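Local structure of L-asparaginase 1 (Escherichia coli, 6NXC) at residues Leu326-Tyr331 with Gly352-Asp357. The protein catalyses the hydrolysis of L-asparagine to L-aspartate and ammonium, working as a homotetramer whose activity is raised by asparagine bound at a separate allosteric site. The protein carries 1 engineered substitution. Numbering follows the deposited sequence.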
loop_
_atom_site.group_PDB
_atom_site.type_symbol
_atom_site.label_atom_id
_atom_site.label_comp_id
_atom_site.label_asym_id
_atom_site.label_seq_id
_atom_site.Cartn_x
_atom_site.Cartn_y
_atom_site.Cartn_z
ATOM N N LEU B 326 -1.120 -25.083 11.637
ATOM C CA LEU B 326 -2.117 -26.124 11.715
ATOM C C LEU B 326 -1.681 -27.279 10.809
ATOM O O LEU B 326 -1.731 -28.456 11.282
ATOM C CB LEU B 326 -3.494 -25.556 11.331
ATOM C CG LEU B 326 -4.578 -26.592 11.500
ATOM C CD1 LEU B 326 -4.887 -26.809 12.974
ATOM C CD2 LEU B 326 -5.822 -26.315 10.706
ATOM N N THR B 327 -1.366 -26.968 9.516
ATOM C CA THR B 327 -1.122 -28.041 8.557
ATOM C C THR B 327 0.217 -28.690 8.933
ATOM O O THR B 327 0.335 -29.847 8.757
ATOM C CB THR B 327 -1.295 -27.558 7.128
ATOM O OG1 THR B 327 -0.344 -26.510 6.971
ATOM C CG2 THR B 327 -2.687 -27.067 6.900
ATOM N N LYS B 328 1.226 -27.934 9.413
ATOM C CA LYS B 328 2.533 -28.458 9.771
ATOM C C LYS B 328 2.359 -29.456 10.939
ATOM O O LYS B 328 3.013 -30.506 10.949
ATOM C CB LYS B 328 3.467 -27.336 10.210
ATOM C CG LYS B 328 4.948 -27.703 10.217
ATOM C CD LYS B 328 5.800 -26.485 10.516
ATOM C CE LYS B 328 7.246 -26.806 10.535
ATOM N NZ LYS B 328 8.051 -25.591 10.798
ATOM N N LEU B 329 1.479 -29.126 11.911
ATOM C CA LEU B 329 1.242 -30.044 13.088
ATOM C C LEU B 329 0.560 -31.312 12.576
ATOM O O LEU B 329 0.969 -32.364 12.967
ATOM C CB LEU B 329 0.375 -29.351 14.117
ATOM C CG LEU B 329 1.159 -28.330 14.919
ATOM C CD1 LEU B 329 0.197 -27.430 15.641
ATOM C CD2 LEU B 329 2.065 -29.082 15.885
ATOM N N HIS B 330 -0.446 -31.188 11.710
ATOM C CA HIS B 330 -1.141 -32.340 11.064
ATOM C C HIS B 330 -0.101 -33.203 10.418
ATOM O O HIS B 330 -0.082 -34.474 10.636
ATOM C CB HIS B 330 -2.198 -31.974 10.047
ATOM C CG HIS B 330 -3.510 -31.650 10.716
ATOM N ND1 HIS B 330 -4.457 -32.632 10.954
ATOM C CD2 HIS B 330 -4.073 -30.499 11.085
ATOM C CE1 HIS B 330 -5.487 -32.062 11.529
ATOM N NE2 HIS B 330 -5.295 -30.768 11.588
ATOM N N TYR B 331 0.840 -32.566 9.690
ATOM C CA TYR B 331 1.870 -33.334 8.981
ATOM C C TYR B 331 2.806 -34.059 9.968
ATOM O O TYR B 331 2.952 -35.280 9.886
ATOM C CB TYR B 331 2.643 -32.381 8.042
ATOM C CG TYR B 331 3.970 -32.920 7.595
ATOM C CD1 TYR B 331 4.056 -33.953 6.705
ATOM C CD2 TYR B 331 5.136 -32.380 8.061
ATOM C CE1 TYR B 331 5.270 -34.449 6.263
ATOM C CE2 TYR B 331 6.358 -32.874 7.671
ATOM C CZ TYR B 331 6.427 -33.936 6.786
ATOM O OH TYR B 331 7.653 -34.365 6.455
ATOM N N GLY B 352 9.766 -23.587 3.510
ATOM C CA GLY B 352 9.664 -22.159 3.177
ATOM C C GLY B 352 8.610 -21.412 3.965
ATOM O O GLY B 352 8.421 -20.254 3.647
ATOM N N GLU B 353 8.078 -22.035 4.988
ATOM C CA GLU B 353 6.950 -21.510 5.794
ATOM C C GLU B 353 7.389 -20.543 6.855
ATOM O O GLU B 353 6.544 -19.783 7.372
ATOM C CB GLU B 353 6.126 -22.594 6.486
ATOM C CG GLU B 353 6.792 -23.269 7.619
ATOM C CD GLU B 353 7.784 -24.359 7.208
ATOM O OE1 GLU B 353 8.277 -25.022 8.193
ATOM O OE2 GLU B 353 8.063 -24.549 5.983
ATOM N N LEU B 354 8.656 -20.506 7.172
ATOM C CA LEU B 354 9.114 -19.645 8.258
ATOM C C LEU B 354 10.540 -19.147 7.968
ATOM O O LEU B 354 11.279 -19.785 7.150
ATOM C CB LEU B 354 8.939 -20.374 9.584
ATOM C CG LEU B 354 9.939 -21.364 10.143
ATOM C CD1 LEU B 354 11.358 -20.767 10.467
ATOM C CD2 LEU B 354 9.428 -21.835 11.496
ATOM N N THR B 355 10.852 -18.003 8.532
ATOM C CA THR B 355 12.134 -17.309 8.282
ATOM C C THR B 355 13.083 -17.649 9.459
ATOM O O THR B 355 12.820 -17.310 10.616
ATOM C CB THR B 355 11.911 -15.784 8.260
ATOM O OG1 THR B 355 10.834 -15.483 7.339
ATOM C CG2 THR B 355 13.200 -15.094 7.901
ATOM N N PRO B 356 14.179 -18.366 9.210
ATOM C CA PRO B 356 15.064 -18.727 10.317
ATOM C C PRO B 356 15.760 -17.507 10.947
ATOM O O PRO B 356 15.943 -16.599 10.241
ATOM C CB PRO B 356 16.088 -19.643 9.635
ATOM C CG PRO B 356 15.399 -20.140 8.371
ATOM C CD PRO B 356 14.555 -18.975 7.906
ATOM N N ASP B 357 16.204 -17.596 12.209
ATOM C CA ASP B 357 17.044 -16.584 12.927
ATOM C C ASP B 357 18.368 -16.324 12.216
ATOM O O ASP B 357 18.881 -17.355 11.820
ATOM C CB ASP B 357 17.318 -17.051 14.352
ATOM C CG ASP B 357 16.145 -16.768 15.277
ATOM O OD1 ASP B 357 15.156 -16.124 14.830
ATOM O OD2 ASP B 357 16.225 -17.174 16.433
#
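Lys328 reaches from helix 322-333 to the carboxylate of Glu353 in the C-terminal tail, and a buried salt bridge joins NZ of Lys328 to OE1 of Glu353 at 2.7 Å. This is the tight part of the contact: CE of Lys328 also lies 3.1 Å from OE1 of Glu353. With CG anti to the backbone N (chi1 -163°) and every later torsion close to 180°, the lysine spans a backbone gap of 9.1 Å between its own CA and that of Glu353. The two side chains cross at about a right angle, and OE1 receives the ammonium through its anti lone pair, the one facing away from OE2. The Glu353 chain is bent; OE1 also accepts Leu350 N and OE2 accepts Arg351 N, so a carboxylate, with two acceptors, suits the place, and these bonds should limit its rotation. The salt bridge thus ties a helix of the C-terminal domain of this asparaginase fold to the loop following helix 339-346, and the side chain of Glu353 lies about 11 Å from an asparagine bound in the allosteric pocket. A long lysine suits its site because its extended chain carries an ammonium able to donate to several acceptors, here also the carbonyl oxygens of Met346 and Gln348; together they would favour its charged form. Looser contact follows at Leu354, whose CD2 comes no nearer than 4.1 Å to NZ of Lys328 and adds a nonpolar flank. Beyond it the tail parts from the helix, and Pro356 and Asp357 lie exposed at the chain's end.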